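Local coordinates for Lmo0488 protein (Listeria monocytogenes serovar 1/2a, PDB 5TED), which is the effector-binding domain of QuiR, a LysR-type transcriptional regulator that binds shikimate and activates protocatechuate biosynthesis genes, at residues Leu7-Thr12 against Phe38-Thr43; Ser45-Leu50 against Ala58-Val63; Asp49-Lys54 against Ala182-His187; Leu72-Gln77 against Asp198-Tyr203. All coordinates share one frame; numbering follows the deposited sequence.

Interaction 1: Leu7-Thr12 against Phe38-Thr43; sequences LGFIYT and FFQGAT. With SKM ((3R,4S,5R)-3,4,5-trihydroxycyclohex-1-ene-1-carboxylic acid), chain D.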
# COMPACT_ATOMS: atom_id res chain seq x y z
N LEU A 7 13.03 9.48 3.93
CA LEU A 7 13.02 8.92 2.58
C LEU A 7 11.59 8.62 2.18
O LEU A 7 10.92 7.80 2.82
CB LEU A 7 13.88 7.67 2.55
CG LEU A 7 13.94 6.96 1.20
CD1 LEU A 7 14.71 7.86 0.20
CD2 LEU A 7 14.63 5.63 1.45
N GLY A 8 11.13 9.25 1.11
CA GLY A 8 9.80 8.99 0.55
C GLY A 8 9.92 8.19 -0.73
O GLY A 8 10.83 8.43 -1.52
N PHE A 9 9.00 7.25 -0.94
CA PHE A 9 9.11 6.40 -2.11
C PHE A 9 7.77 5.87 -2.58
O PHE A 9 6.79 5.78 -1.82
CB PHE A 9 10.10 5.26 -1.87
CG PHE A 9 9.81 4.41 -0.65
CD1 PHE A 9 8.93 3.33 -0.73
CD2 PHE A 9 10.47 4.64 0.55
CE1 PHE A 9 8.70 2.51 0.37
CE2 PHE A 9 10.24 3.82 1.66
CZ PHE A 9 9.36 2.76 1.57
N ILE A 10 7.73 5.50 -3.86
CA ILE A 10 6.53 4.92 -4.46
C ILE A 10 6.35 3.51 -3.93
O ILE A 10 7.33 2.80 -3.63
CB ILE A 10 6.61 4.95 -5.99
CG1 ILE A 10 7.86 4.20 -6.47
CG2 ILE A 10 6.64 6.37 -6.52
CD1 ILE A 10 8.01 4.18 -8.02
N TYR A 11 5.09 3.09 -3.82
CA TYR A 11 4.71 1.90 -3.06
C TYR A 11 5.54 0.68 -3.42
O TYR A 11 5.90 -0.12 -2.55
CB TYR A 11 3.25 1.60 -3.30
CG TYR A 11 2.30 2.67 -2.83
CD1 TYR A 11 2.05 2.85 -1.48
CD2 TYR A 11 1.64 3.48 -3.74
CE1 TYR A 11 1.15 3.82 -1.04
CE2 TYR A 11 0.73 4.46 -3.32
CZ TYR A 11 0.50 4.62 -1.96
OH TYR A 11 -0.39 5.56 -1.51
N THR A 12 5.75 0.43 -4.72
CA THR A 12 6.36 -0.86 -5.03
C THR A 12 7.78 -0.96 -4.48
O THR A 12 8.33 -2.06 -4.45
CB THR A 12 6.37 -1.17 -6.53
OG1 THR A 12 7.11 -0.17 -7.24
CG2 THR A 12 4.93 -1.28 -7.08
N PHE A 38 10.44 6.41 6.87
CA PHE A 38 10.07 5.96 5.53
C PHE A 38 8.63 6.35 5.22
O PHE A 38 7.72 6.01 5.98
CB PHE A 38 10.22 4.45 5.42
CG PHE A 38 11.60 3.97 5.72
CD1 PHE A 38 12.62 4.20 4.83
CD2 PHE A 38 11.87 3.30 6.90
CE1 PHE A 38 13.90 3.77 5.09
CE2 PHE A 38 13.15 2.88 7.19
CZ PHE A 38 14.17 3.11 6.26
N PHE A 39 8.43 7.01 4.09
CA PHE A 39 7.11 7.45 3.65
C PHE A 39 6.76 6.79 2.32
O PHE A 39 7.64 6.57 1.49
CB PHE A 39 7.09 8.97 3.54
CG PHE A 39 7.54 9.65 4.80
CD1 PHE A 39 8.89 9.85 5.06
CD2 PHE A 39 6.61 10.03 5.76
CE1 PHE A 39 9.31 10.45 6.23
CE2 PHE A 39 7.04 10.64 6.95
CZ PHE A 39 8.38 10.85 7.18
N GLN A 40 5.47 6.44 2.13
CA GLN A 40 4.99 5.74 0.94
C GLN A 40 3.91 6.57 0.25
O GLN A 40 3.08 7.20 0.91
CB GLN A 40 4.42 4.36 1.32
CG GLN A 40 5.45 3.38 1.90
CD GLN A 40 5.85 3.68 3.32
OE1 GLN A 40 5.01 3.69 4.23
NE2 GLN A 40 7.15 3.95 3.53
N GLY A 41 3.92 6.59 -1.09
CA GLY A 41 2.88 7.30 -1.81
C GLY A 41 3.09 7.24 -3.31
O GLY A 41 3.98 6.53 -3.81
N ALA A 42 2.25 7.98 -4.03
CA ALA A 42 2.35 8.11 -5.49
C ALA A 42 3.24 9.31 -5.85
O ALA A 42 3.41 10.25 -5.06
CB ALA A 42 0.96 8.26 -6.13
N THR A 43 3.81 9.26 -7.06
CA THR A 43 4.78 10.27 -7.50
C THR A 43 4.24 11.69 -7.38
O THR A 43 4.97 12.61 -6.99
CB THR A 43 5.22 9.99 -8.94
OG1 THR A 43 5.97 8.78 -9.01
CG2 THR A 43 6.09 11.13 -9.48
O12 SKM D . 2.72 2.12 -6.94
C8 SKM D . 1.83 2.54 -7.97
C6 SKM D . 1.38 3.82 -7.76
O7 SKM D . 0.50 4.24 -8.80
C5 SKM D . 2.59 4.95 -7.72
C4 SKM D . 3.49 4.86 -8.87
C1 SKM D . 4.40 6.03 -9.27
O2 SKM D . 4.13 7.19 -8.85
O3 SKM D . 5.41 5.83 -10.02
C10 SKM D . 3.57 3.49 -9.69
C9 SKM D . 2.62 2.44 -9.46
O11 SKM D . 3.29 1.24 -9.51
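F9 holds its ring in the crowded position between backbone N and carbonyl carbon (chi1 54°). This lays one ring face over the F39 carbonyl, which takes a hydrogen bond from F9 N (F9 N to F39 O 2.9 Å). The Q40 side chain bends at chi2 and runs beside F9, bringing Q40 NE2 to 3.2 Å from F9 CZ. The ring and amide planes stand 49° apart. Q40 OE1 is hydrogen-bonded to E136 N and E137 N of the second subunit. The Y11 ring, with CG beside its own backbone N, lies with a face over G41. It makes a CH-pi contact, G41 CA to ring centroid 4.0 Å, and its hydroxyl is hydrogen-bonded to E136 of its own chain. F39 N to L7 O and G41 N to F9 O (3.1 Å) complete the parallel ladder between strands 4-10 and 35-41 of a beta-alpha-beta unit. At the strand ends T43 grips one shikimate carboxylate oxygen twice. T43 N lies 2.8 Å from SKM O2, and T43 OG1, turned beside its own N (chi1 -68°), lies only 2.4 Å away. I10 CG2 packs against both T43 OG1 and SKM O2. The paired donors at a helix start would probably stabilise the carboxylate as an anion.

Interaction 2: Ser45-Leu50 against Ala58-Val63; sequences SIIPDL and AICSYV. With SKM ((3R,4S,5R)-3,4,5-trihydroxycyclohex-1-ene-1-carboxylic acid), chain D.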
# COMPACT_ATOMS: atom_id res chain seq x y z
N SER A 45 2.11 13.06 -5.37
CA SER A 45 2.17 13.57 -4.00
C SER A 45 3.60 13.71 -3.50
O SER A 45 3.91 14.65 -2.76
CB SER A 45 1.36 12.65 -3.07
OG SER A 45 2.18 11.77 -2.35
N ILE A 46 4.50 12.82 -3.93
CA ILE A 46 5.88 12.80 -3.42
C ILE A 46 6.63 14.07 -3.81
O ILE A 46 7.44 14.59 -3.04
CB ILE A 46 6.60 11.53 -3.93
CG1 ILE A 46 6.13 10.31 -3.11
CG2 ILE A 46 8.13 11.71 -3.92
CD1 ILE A 46 6.56 8.96 -3.71
N ILE A 47 6.39 14.57 -5.02
CA ILE A 47 7.14 15.74 -5.50
C ILE A 47 6.96 16.94 -4.58
O ILE A 47 7.98 17.56 -4.20
CB ILE A 47 6.75 16.06 -6.95
CG1 ILE A 47 7.17 14.94 -7.90
CG2 ILE A 47 7.33 17.41 -7.36
CD1 ILE A 47 8.66 14.73 -8.01
N PRO A 48 5.74 17.37 -4.22
CA PRO A 48 5.61 18.50 -3.29
C PRO A 48 6.30 18.26 -1.96
O PRO A 48 6.81 19.22 -1.36
CB PRO A 48 4.08 18.63 -3.10
CG PRO A 48 3.48 17.96 -4.29
CD PRO A 48 4.43 16.89 -4.72
N ASP A 49 6.32 17.02 -1.46
CA ASP A 49 6.96 16.76 -0.18
C ASP A 49 8.47 16.77 -0.27
O ASP A 49 9.15 16.91 0.76
CB ASP A 49 6.48 15.43 0.41
CG ASP A 49 5.09 15.53 1.00
OD1 ASP A 49 4.65 16.66 1.23
OD2 ASP A 49 4.46 14.49 1.27
N LEU A 50 9.03 16.65 -1.48
CA LEU A 50 10.44 16.95 -1.66
C LEU A 50 10.66 18.46 -1.62
O LEU A 50 11.59 18.94 -0.96
CB LEU A 50 10.95 16.39 -2.99
CG LEU A 50 11.88 15.20 -3.11
CD1 LEU A 50 12.44 15.23 -4.53
CD2 LEU A 50 13.01 15.22 -2.10
N ALA A 58 13.85 11.18 -2.40
CA ALA A 58 12.69 10.41 -2.82
C ALA A 58 13.10 9.41 -3.89
O ALA A 58 14.09 9.59 -4.59
CB ALA A 58 11.57 11.31 -3.34
N ILE A 59 12.33 8.33 -3.98
CA ILE A 59 12.45 7.35 -5.04
C ILE A 59 11.11 7.31 -5.76
O ILE A 59 10.10 6.91 -5.16
CB ILE A 59 12.82 5.96 -4.50
CG1 ILE A 59 14.17 6.03 -3.74
CG2 ILE A 59 12.84 4.94 -5.65
CD1 ILE A 59 14.55 4.72 -3.01
N CYS A 60 11.09 7.70 -7.04
CA CYS A 60 9.81 7.87 -7.71
C CYS A 60 10.00 7.91 -9.23
O CYS A 60 11.10 7.69 -9.75
CB CYS A 60 9.10 9.14 -7.20
SG CYS A 60 9.96 10.66 -7.63
N SER A 61 8.91 8.18 -9.94
CA SER A 61 8.92 8.30 -11.40
C SER A 61 9.47 9.66 -11.81
O SER A 61 9.37 10.65 -11.07
CB SER A 61 7.52 8.14 -11.99
OG SER A 61 6.98 6.84 -11.73
N TYR A 62 10.06 9.71 -12.99
CA TYR A 62 10.44 10.98 -13.58
C TYR A 62 9.20 11.82 -13.86
O TYR A 62 8.16 11.30 -14.27
CB TYR A 62 11.23 10.74 -14.87
CG TYR A 62 11.67 12.01 -15.57
CD1 TYR A 62 12.72 12.78 -15.08
CD2 TYR A 62 11.04 12.44 -16.73
CE1 TYR A 62 13.13 13.94 -15.71
CE2 TYR A 62 11.45 13.61 -17.38
CZ TYR A 62 12.49 14.34 -16.87
OH TYR A 62 12.90 15.50 -17.49
N VAL A 63 9.32 13.14 -13.67
CA VAL A 63 8.23 14.06 -13.95
C VAL A 63 8.79 15.19 -14.81
O VAL A 63 9.76 15.84 -14.43
CB VAL A 63 7.59 14.63 -12.66
CG1 VAL A 63 6.49 15.63 -13.01
CG2 VAL A 63 7.03 13.52 -11.82
O12 SKM D . 2.72 2.12 -6.94
C8 SKM D . 1.83 2.54 -7.97
C6 SKM D . 1.38 3.82 -7.76
O7 SKM D . 0.50 4.24 -8.80
C5 SKM D . 2.59 4.95 -7.72
C4 SKM D . 3.49 4.86 -8.87
C1 SKM D . 4.40 6.03 -9.27
O2 SKM D . 4.13 7.19 -8.85
O3 SKM D . 5.41 5.83 -10.02
C10 SKM D . 3.57 3.49 -9.69
C9 SKM D . 2.62 2.44 -9.46
O11 SKM D . 3.29 1.24 -9.51
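This is apolar helix-on-sheet packing, with helix 43-51 lying along strand 57-60, against its direction, in a buried part of the domain. The two short segments run nearly antiparallel, at 157°, with their axes 9.4 Å apart. No hydrogen bond joins them, so side chains carry the contact. A58 is the centre at one end. Its methyl points toward the helix and meets two residues one turn apart. I46 CG2, anti to its own backbone N, comes to 3.5 Å from A58 CB. L50 lays its branch point on the same methyl, with L50 CG 3.9 Å from A58 CB. C60 is the next residue to face the helix, while I59 between them points away. C60 SG is touched by I46 CG2 and by I47 CD1, each 4.3 Å away. I47 is bent at both torsions, near -65°, and its CB starts off to one side, yet its end comes in. Farther along, I47 and V63 meet tip to tip, I47 CG1 to V63 CG2 4.2 Å. I69 and F71 of strand 69-84 also touch I47. The chain then brings S61 to the ligand. S61 OG, beside its own backbone N, donates to shikimate with S61 OG to SKM O3 at 2.5 Å. The same hydroxyl is hydrogen-bonded to R177 NH1, and S61 N to T43 OG1. The contact thus separates two chemistries. Hydrocarbon and sulfur hold the helix to the strand, while a short, polar grip at S61 meets the carboxylate, whose charge R177 probably balances in part.

Interaction 3: Asp49-Lys54 against Ala182-His187; sequences DLKNEK and ASLKNH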
# COMPACT_ATOMS: atom_id res chain seq x y z
N ASP A 49 6.32 17.02 -1.46
CA ASP A 49 6.96 16.76 -0.18
C ASP A 49 8.47 16.77 -0.27
O ASP A 49 9.15 16.91 0.76
CB ASP A 49 6.48 15.43 0.41
CG ASP A 49 5.09 15.53 1.00
OD1 ASP A 49 4.65 16.66 1.23
OD2 ASP A 49 4.46 14.49 1.27
N LEU A 50 9.03 16.65 -1.48
CA LEU A 50 10.44 16.95 -1.66
C LEU A 50 10.66 18.46 -1.62
O LEU A 50 11.59 18.94 -0.96
CB LEU A 50 10.95 16.39 -2.99
CG LEU A 50 11.88 15.20 -3.11
CD1 LEU A 50 12.44 15.23 -4.53
CD2 LEU A 50 13.01 15.22 -2.10
N LYS A 51 9.81 19.21 -2.32
CA LYS A 51 9.98 20.66 -2.39
C LYS A 51 9.79 21.30 -1.02
O LYS A 51 10.50 22.26 -0.68
CB LYS A 51 9.00 21.29 -3.38
CG LYS A 51 9.33 21.04 -4.82
CD LYS A 51 8.18 21.47 -5.73
CE LYS A 51 8.50 21.21 -7.19
NZ LYS A 51 7.34 21.56 -8.06
N ASN A 52 8.83 20.82 -0.23
CA ASN A 52 8.61 21.36 1.10
C ASN A 52 9.50 20.71 2.14
O ASN A 52 9.31 20.95 3.34
CB ASN A 52 7.13 21.22 1.50
CG ASN A 52 6.69 19.77 1.68
OD1 ASN A 52 7.51 18.89 1.95
ND2 ASN A 52 5.39 19.53 1.55
N GLU A 53 10.46 19.90 1.71
CA GLU A 53 11.52 19.34 2.55
C GLU A 53 11.02 18.35 3.58
O GLU A 53 11.77 18.01 4.50
CB GLU A 53 12.30 20.46 3.25
CG GLU A 53 12.98 21.41 2.27
CD GLU A 53 13.71 22.54 2.96
OE1 GLU A 53 13.22 23.69 2.90
OE2 GLU A 53 14.78 22.28 3.55
N LYS A 54 9.79 17.85 3.45
CA LYS A 54 9.36 16.75 4.31
C LYS A 54 10.23 15.52 4.09
O LYS A 54 10.52 14.78 5.04
CB LYS A 54 7.89 16.41 4.05
CG LYS A 54 6.92 17.33 4.75
CD LYS A 54 5.52 16.73 4.80
CE LYS A 54 4.59 17.51 5.72
NZ LYS A 54 4.51 18.95 5.33
N ALA A 182 15.31 11.02 -6.49
CA ALA A 182 15.00 12.42 -6.71
C ALA A 182 15.40 13.24 -5.48
O ALA A 182 15.23 12.79 -4.34
CB ALA A 182 13.51 12.61 -7.03
N SER A 183 15.95 14.44 -5.73
CA SER A 183 16.37 15.36 -4.68
C SER A 183 16.25 16.79 -5.20
O SER A 183 16.16 17.02 -6.41
CB SER A 183 17.80 15.08 -4.22
OG SER A 183 18.72 15.24 -5.29
N LEU A 184 16.24 17.75 -4.27
CA LEU A 184 16.18 19.16 -4.65
C LEU A 184 17.52 19.60 -5.22
O LEU A 184 18.56 19.45 -4.58
CB LEU A 184 15.83 20.04 -3.46
CG LEU A 184 14.39 20.14 -2.99
CD1 LEU A 184 14.28 21.20 -1.87
CD2 LEU A 184 13.48 20.46 -4.18
N LYS A 185 17.48 20.19 -6.41
CA LYS A 185 18.71 20.60 -7.07
C LYS A 185 19.38 21.76 -6.32
O LYS A 185 18.71 22.66 -5.82
CB LYS A 185 18.39 21.02 -8.51
CG LYS A 185 19.50 20.77 -9.51
CD LYS A 185 19.00 20.95 -10.94
CE LYS A 185 18.09 19.79 -11.36
NZ LYS A 185 17.86 19.72 -12.84
N ASN A 186 20.71 21.71 -6.26
CA ASN A 186 21.55 22.79 -5.71
C ASN A 186 21.19 23.13 -4.27
O ASN A 186 21.43 24.24 -3.80
CB ASN A 186 21.47 24.05 -6.58
CG ASN A 186 21.89 23.81 -8.02
OD1 ASN A 186 22.89 23.15 -8.30
ND2 ASN A 186 21.13 24.38 -8.95
N HIS A 187 20.71 22.16 -3.51
CA HIS A 187 20.22 22.39 -2.16
C HIS A 187 21.16 21.71 -1.17
O HIS A 187 21.75 20.67 -1.48
CB HIS A 187 18.82 21.82 -1.99
CG HIS A 187 18.13 22.27 -0.74
ND1 HIS A 187 18.16 21.54 0.43
CD2 HIS A 187 17.37 23.36 -0.49
CE1 HIS A 187 17.48 22.18 1.36
NE2 HIS A 187 16.98 23.28 0.83
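L184 has CG beside its own backbone N (chi1 -79°) and an extended chi2. This swings its end in toward the last turn of helix 43-51, although its CB starts off to one side. L184 CD1 then lies 3.6 Å from L50 O. The other methyl sits against the next residue, L184 CD2 to K51 CA 3.9 Å. The L50 carbonyl also takes the hydrogen bond of E53 N, so L184 packs over a helix end whose polar atom is engaged. On its strand-facing side L50 sends CD1 to the A182 backbone, with L50 CD1 3.7 Å from A182 C and 3.8 Å from A182 CB. E53 is extended beyond CG, and its backbone has positive phi. Its carboxylate reaches H187, whose CG is anti to the backbone N (chi1 -168°). The two side chains cross at about a right angle, their planes 74° apart, with E53 OE2 3.5 Å from H187 CE1. L184 CD1 sits over the rim of one face of the H187 ring. N52 closes the helix end. N52 OD1 accepts from K54 N at 2.9 Å in an Asx turn, and N52 ND2 donates to the outward lone pair of D49 OD1. Beyond the buried leucine and alanine the contact opens to solvent, where K51 NZ forms a salt bridge with E66. A type II turn from L184 to H187 follows strand 177-184 here. A182 pairs with A58 of strand 57-60, S183 with E70 of strand 69-84. The end of helix 43-51 therefore packs against strand 177-184 where that strand runs between these two neighbours.

Interaction 4: Leu72-Gln77 against Asp198-Tyr203; sequences LPLTKQ and DFALRY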
# COMPACT_ATOMS: atom_id res chain seq x y z
N LEU A 72 17.94 11.08 -10.94
CA LEU A 72 19.03 10.23 -11.38
C LEU A 72 18.57 8.78 -11.40
O LEU A 72 17.95 8.31 -10.43
CB LEU A 72 20.29 10.38 -10.48
CG LEU A 72 20.95 11.77 -10.55
CD1 LEU A 72 22.05 11.88 -9.55
CD2 LEU A 72 21.51 12.01 -11.93
N PRO A 73 18.89 8.02 -12.45
CA PRO A 73 18.34 6.67 -12.58
C PRO A 73 18.78 5.79 -11.42
O PRO A 73 19.94 5.80 -11.01
CB PRO A 73 18.91 6.18 -13.92
CG PRO A 73 20.12 7.02 -14.16
CD PRO A 73 19.82 8.36 -13.54
N LEU A 74 17.83 5.04 -10.85
CA LEU A 74 18.12 4.16 -9.71
C LEU A 74 17.80 2.71 -10.01
O LEU A 74 18.66 1.84 -9.79
CB LEU A 74 17.35 4.61 -8.46
CG LEU A 74 17.53 3.71 -7.23
CD1 LEU A 74 18.96 3.75 -6.70
CD2 LEU A 74 16.54 4.11 -6.13
N THR A 75 16.62 2.40 -10.53
CA THR A 75 16.26 1.02 -10.84
C THR A 75 15.24 1.04 -11.98
O THR A 75 14.99 2.08 -12.59
CB THR A 75 15.75 0.29 -9.59
OG1 THR A 75 15.50 -1.08 -9.89
CG2 THR A 75 14.46 0.95 -9.04
N LYS A 76 14.67 -0.12 -12.30
CA LYS A 76 13.71 -0.21 -13.40
C LYS A 76 12.71 -1.31 -13.11
O LYS A 76 12.93 -2.16 -12.24
CB LYS A 76 14.41 -0.48 -14.73
CG LYS A 76 15.11 -1.83 -14.79
CD LYS A 76 16.05 -1.88 -16.00
CE LYS A 76 16.90 -3.14 -15.96
NZ LYS A 76 16.05 -4.34 -15.73
N GLN A 77 11.60 -1.31 -13.86
CA GLN A 77 10.60 -2.36 -13.74
C GLN A 77 10.15 -2.78 -15.13
O GLN A 77 10.32 -2.05 -16.11
CB GLN A 77 9.40 -1.92 -12.91
CG GLN A 77 9.75 -1.62 -11.48
CD GLN A 77 8.60 -1.03 -10.70
OE1 GLN A 77 7.83 -0.23 -11.23
NE2 GLN A 77 8.48 -1.43 -9.44
N ASP A 198 24.67 8.80 -2.59
CA ASP A 198 25.79 8.24 -3.35
C ASP A 198 25.80 6.72 -3.30
O ASP A 198 26.02 6.05 -4.32
CB ASP A 198 27.12 8.79 -2.83
CG ASP A 198 27.29 10.28 -3.09
OD1 ASP A 198 26.52 10.85 -3.89
OD2 ASP A 198 28.22 10.87 -2.50
N PHE A 199 25.58 6.15 -2.11
CA PHE A 199 25.53 4.70 -1.99
C PHE A 199 24.46 4.11 -2.89
O PHE A 199 24.70 3.13 -3.61
CB PHE A 199 25.28 4.30 -0.54
CG PHE A 199 24.79 2.90 -0.41
CD1 PHE A 199 25.67 1.85 -0.35
CD2 PHE A 199 23.43 2.64 -0.34
CE1 PHE A 199 25.21 0.54 -0.26
CE2 PHE A 199 22.97 1.35 -0.23
CZ PHE A 199 23.86 0.30 -0.19
N ALA A 200 23.25 4.68 -2.84
CA ALA A 200 22.13 4.10 -3.57
C ALA A 200 22.33 4.18 -5.07
O ALA A 200 22.02 3.23 -5.80
CB ALA A 200 20.83 4.80 -3.18
N LEU A 201 22.86 5.30 -5.57
CA LEU A 201 23.09 5.41 -7.01
C LEU A 201 24.14 4.41 -7.49
O LEU A 201 23.99 3.78 -8.55
CB LEU A 201 23.50 6.84 -7.36
CG LEU A 201 22.33 7.83 -7.26
CD1 LEU A 201 22.78 9.26 -7.54
CD2 LEU A 201 21.22 7.43 -8.22
N ARG A 202 25.22 4.26 -6.72
CA ARG A 202 26.24 3.27 -7.05
C ARG A 202 25.65 1.87 -7.04
O ARG A 202 25.93 1.05 -7.93
CB ARG A 202 27.41 3.34 -6.05
CG ARG A 202 28.42 4.46 -6.29
CD ARG A 202 29.72 4.23 -5.46
NE ARG A 202 29.46 3.84 -4.07
CZ ARG A 202 29.38 4.70 -3.04
NH1 ARG A 202 29.55 6.00 -3.25
NH2 ARG A 202 29.13 4.25 -1.81
N TYR A 203 24.86 1.56 -6.01
CA TYR A 203 24.25 0.23 -5.88
C TYR A 203 23.30 -0.06 -7.05
O TYR A 203 23.33 -1.15 -7.63
CB TYR A 203 23.49 0.15 -4.55
CG TYR A 203 23.17 -1.28 -4.14
CD1 TYR A 203 22.01 -1.91 -4.57
CD2 TYR A 203 24.07 -2.00 -3.35
CE1 TYR A 203 21.73 -3.21 -4.20
CE2 TYR A 203 23.80 -3.30 -2.97
CZ TYR A 203 22.63 -3.91 -3.40
OH TYR A 203 22.37 -5.23 -3.03
O HOH W 1 22.52 4.81 -10.81
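L201 is the main side chain on the helix side, and its two methyls divide the work. L201 CD1 meets L72 CD1 at 3.4 Å, tighter than usual for two carbons. L201 CD2 lies 3.5 Å from P73 O. The L72 and L201 side chains cross at about a right angle, and both have CG beside their own backbone N. L74 comes in differently. Its CG is anti to the backbone N (chi1 177°), which carries L74 CD1 to 3.2 Å from A200 O and on to the A200 methyl at 4.1 Å. No direct hydrogen bond links strand and helix. One water bridges them instead, donating to P73 O at 2.8 Å and to L201 O at 2.9 Å. Farther out, L201 also rests on L181 of strand 177-184. F199 and Y203 pack on helix 17-26, with Y203 OH hydrogen-bonded to E20. L74 and T75 both face I179, a classic beta bulge in strand 69-84, where the L74 backbone (psi -50°) leaves the extended form. Helix segment 198-203 and strand segment 72-77 run at 51° to each other. The arrangement is helix-on-sheet packing in the periplasmic-binding-protein-like fold of LysR effector domains, with the C-terminal helix laid on the sheet.

From the N terminus, interaction 1 closes first, closing the beta-alpha-beta loop that holds helix 17-26. Interaction 2 follows in series, as helix 43-51 returns to strand 57-60. The two touch where G8 and I10 bond to I59, and both reach shikimate. Interaction 3 starts from the same helix, sharing D49 and L50 with interaction 2, but spans 127 residues to the end of strand 177-184. Interaction 4 opens within that span and closes beyond it on helix 191-208, so interactions 3 and 4 cross. T12 to Q77 links interactions 1 and 4. All four reach one mixed sheet, with helices 43-51 and 191-208 packed on it.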